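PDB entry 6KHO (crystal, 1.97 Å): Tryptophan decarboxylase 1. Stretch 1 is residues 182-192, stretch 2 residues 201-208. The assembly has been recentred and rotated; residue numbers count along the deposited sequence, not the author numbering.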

# COMPACT_ATOMS: atom_id res chain seq x y z
N THR A 182 -4.64 -2.02 -14.32
CA THR A 182 -4.78 -1.87 -15.77
C THR A 182 -5.05 -3.21 -16.44
O THR A 182 -5.76 -3.25 -17.45
CB THR A 182 -3.55 -1.20 -16.39
OG1 THR A 182 -2.36 -1.94 -16.09
CG2 THR A 182 -3.43 0.24 -15.90
N LEU A 183 -4.48 -4.30 -15.92
CA LEU A 183 -4.83 -5.62 -16.43
C LEU A 183 -6.31 -5.91 -16.23
O LEU A 183 -6.95 -6.53 -17.09
CB LEU A 183 -4.00 -6.71 -15.74
CG LEU A 183 -2.59 -6.94 -16.27
CD1 LEU A 183 -1.75 -7.61 -15.17
CD2 LEU A 183 -2.67 -7.82 -17.51
N VAL A 184 -6.86 -5.49 -15.09
CA VAL A 184 -8.27 -5.75 -14.83
C VAL A 184 -9.14 -4.94 -15.78
O VAL A 184 -10.12 -5.46 -16.33
CB VAL A 184 -8.61 -5.46 -13.36
CG1 VAL A 184 -10.12 -5.30 -13.18
CG2 VAL A 184 -8.09 -6.60 -12.48
N ALA A 185 -8.77 -3.69 -16.04
CA ALA A 185 -9.53 -2.89 -17.00
C ALA A 185 -9.47 -3.51 -18.40
O ALA A 185 -10.49 -3.62 -19.09
CB ALA A 185 -9.02 -1.45 -17.00
N ALA A 186 -8.28 -3.92 -18.83
CA ALA A 186 -8.14 -4.53 -20.16
C ALA A 186 -8.91 -5.84 -20.22
O ALA A 186 -9.61 -6.12 -21.21
CB ALA A 186 -6.67 -4.76 -20.50
N ARG A 187 -8.80 -6.67 -19.18
CA ARG A 187 -9.54 -7.92 -19.09
C ARG A 187 -11.04 -7.70 -19.24
O ARG A 187 -11.71 -8.37 -20.03
CB ARG A 187 -9.24 -8.61 -17.76
CG ARG A 187 -9.95 -9.96 -17.56
CD ARG A 187 -9.97 -10.38 -16.07
NE ARG A 187 -10.90 -9.56 -15.29
CZ ARG A 187 -10.97 -9.54 -13.96
NH1 ARG A 187 -10.15 -10.30 -13.22
NH2 ARG A 187 -11.85 -8.75 -13.36
N ASP A 188 -11.59 -6.75 -18.48
CA ASP A 188 -13.03 -6.57 -18.48
C ASP A 188 -13.52 -6.11 -19.85
O ASP A 188 -14.57 -6.55 -20.32
CB ASP A 188 -13.44 -5.60 -17.37
CG ASP A 188 -13.28 -6.22 -15.96
OD1 ASP A 188 -13.04 -7.45 -15.89
OD2 ASP A 188 -13.40 -5.49 -14.94
N ALA A 189 -12.74 -5.25 -20.52
CA ALA A 189 -13.11 -4.78 -21.84
C ALA A 189 -13.05 -5.90 -22.87
O ALA A 189 -13.93 -6.01 -23.73
CB ALA A 189 -12.21 -3.62 -22.26
N ALA A 190 -12.03 -6.76 -22.78
CA ALA A 190 -11.89 -7.86 -23.73
C ALA A 190 -13.02 -8.87 -23.57
O ALA A 190 -13.61 -9.32 -24.57
CB ALA A 190 -10.53 -8.54 -23.54
N LEU A 191 -13.35 -9.24 -22.33
CA LEU A 191 -14.47 -10.14 -22.08
C LEU A 191 -15.78 -9.58 -22.62
O LEU A 191 -16.59 -10.30 -23.20
CB LEU A 191 -14.60 -10.41 -20.58
CG LEU A 191 -13.50 -11.25 -19.92
CD1 LEU A 191 -13.75 -11.35 -18.39
CD2 LEU A 191 -13.40 -12.62 -20.59
N ARG A 192 -16.01 -8.29 -22.42
CA ARG A 192 -17.26 -7.69 -22.85
C ARG A 192 -17.37 -7.68 -24.37
O ARG A 192 -18.39 -8.10 -24.94
CB ARG A 192 -17.35 -6.27 -22.27
CG ARG A 192 -18.50 -5.43 -22.77
CD ARG A 192 -18.29 -3.99 -22.29
NE ARG A 192 -18.54 -3.86 -20.85
CZ ARG A 192 -17.75 -3.21 -20.00
NH1 ARG A 192 -16.64 -2.61 -20.42
NH2 ARG A 192 -18.10 -3.15 -18.71
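Stretch 2, residues 201-208: GLHRLAVY

Stretch 1 is helical throughout, and stretch 2 packs on it as a 3-10 segment that includes Leu-202 to Arg-204 and passes into a strand at Leu-205. The strand runs roughly against the helix, at 144° between their N-to-C directions, with the axes 10.1 Å apart at closest approach. No hydrogen bond joins the stretches; the contact is made by helix side chains packing on side chains and, at Leu-191, on backbone of stretch 2. The helix carries i to i+4 backbone bonds from Ala-186 N -> Thr-182 O to Arg-192 N -> Asp-188 O.

Contact along the helix follows its repeat. Leu-183, an m,t rotamer, leaves sideways but brings CD2 to 4.3 Å from CG1 of Val-207, a loose apolar touch. One turn later Arg-187 serves as a hydrocarbon: its CG lies 3.8 Å from CD1 of Leu-205 and 4.0 Å from CD1 of Leu-202, while its NE, 3.1 Å from OD1 of Asp-188, forms a salt bridge within the helix. Ala-190 points toward the strand, and its small CB meets CD2 of Leu-205 at 4.0 Å; the CA atoms of Ala-190 and Leu-205 are 7.6 Å apart.

Leu-191 closes the series. Its CD2 reaches C of Gly-201 and N of Leu-202, both at 3.8 Å, and CD1 of Leu-205 at 3.9 Å, and the CA atoms of Leu-191 and Gly-201 are 6.6 Å apart. Leu-205 touches Arg-187, Ala-190 and Leu-191, more helix residues than any other residue of stretch 2.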

# COMPACT_ATOMS: atom_id res chain seq x y z
N GLY A 201 -15.28 -17.08 -20.74
CA GLY A 201 -14.33 -16.74 -21.79
C GLY A 201 -12.96 -16.31 -21.33
O GLY A 201 -12.12 -16.01 -22.17
N LEU A 202 -12.70 -16.29 -20.01
CA LEU A 202 -11.41 -15.81 -19.52
C LEU A 202 -10.25 -16.68 -20.01
O LEU A 202 -9.15 -16.16 -20.26
CB LEU A 202 -11.42 -15.73 -17.99
CG LEU A 202 -10.26 -15.07 -17.22
CD1 LEU A 202 -9.63 -13.92 -17.99
CD2 LEU A 202 -10.71 -14.56 -15.84
N HIS A 203 -10.48 -17.98 -20.19
CA HIS A 203 -9.38 -18.84 -20.62
C HIS A 203 -8.97 -18.61 -22.07
O HIS A 203 -8.01 -19.23 -22.53
CB HIS A 203 -9.75 -20.31 -20.40
CG HIS A 203 -10.67 -20.85 -21.44
ND1 HIS A 203 -12.00 -20.49 -21.52
CD2 HIS A 203 -10.46 -21.72 -22.46
CE1 HIS A 203 -12.56 -21.11 -22.54
NE2 HIS A 203 -11.65 -21.86 -23.13
N ARG A 204 -9.65 -17.73 -22.80
CA ARG A 204 -9.26 -17.41 -24.16
C ARG A 204 -8.48 -16.10 -24.28
O ARG A 204 -8.01 -15.79 -25.38
CB ARG A 204 -10.50 -17.35 -25.06
CG ARG A 204 -11.12 -18.72 -25.31
CD ARG A 204 -12.07 -18.70 -26.52
NE ARG A 204 -13.01 -17.58 -26.48
CZ ARG A 204 -13.00 -16.55 -27.33
NH1 ARG A 204 -12.10 -16.49 -28.31
NH2 ARG A 204 -13.90 -15.58 -27.22
N LEU A 205 -8.33 -15.34 -23.19
CA LEU A 205 -7.57 -14.09 -23.24
C LEU A 205 -6.07 -14.36 -23.15
O LEU A 205 -5.63 -15.21 -22.37
CB LEU A 205 -7.99 -13.15 -22.10
CG LEU A 205 -9.49 -12.83 -21.94
CD1 LEU A 205 -9.69 -11.66 -20.97
CD2 LEU A 205 -10.14 -12.51 -23.29
N ALA A 206 -5.29 -13.61 -23.92
CA ALA A 206 -3.85 -13.75 -23.89
C ALA A 206 -3.19 -12.41 -23.59
O ALA A 206 -3.70 -11.36 -23.97
CB ALA A 206 -3.31 -14.29 -25.22
N VAL A 207 -2.03 -12.47 -22.92
CA VAL A 207 -1.25 -11.29 -22.56
C VAL A 207 0.22 -11.54 -22.90
O VAL A 207 0.67 -12.69 -22.98
CB VAL A 207 -1.40 -10.90 -21.07
CG1 VAL A 207 -2.86 -10.72 -20.71
CG2 VAL A 207 -0.76 -11.94 -20.16
N TYR A 208 0.95 -10.44 -23.10
CA TYR A 208 2.28 -10.47 -23.71
C TYR A 208 3.25 -9.53 -23.00
O TYR A 208 2.91 -8.39 -22.69
CB TYR A 208 2.22 -10.05 -25.19
CG TYR A 208 1.16 -10.81 -25.95
CD1 TYR A 208 -0.17 -10.42 -25.88
CD2 TYR A 208 1.49 -11.94 -26.71
CE1 TYR A 208 -1.15 -11.13 -26.54
CE2 TYR A 208 0.50 -12.65 -27.38
CZ TYR A 208 -0.81 -12.23 -27.29
OH TYR A 208 -1.82 -12.91 -27.94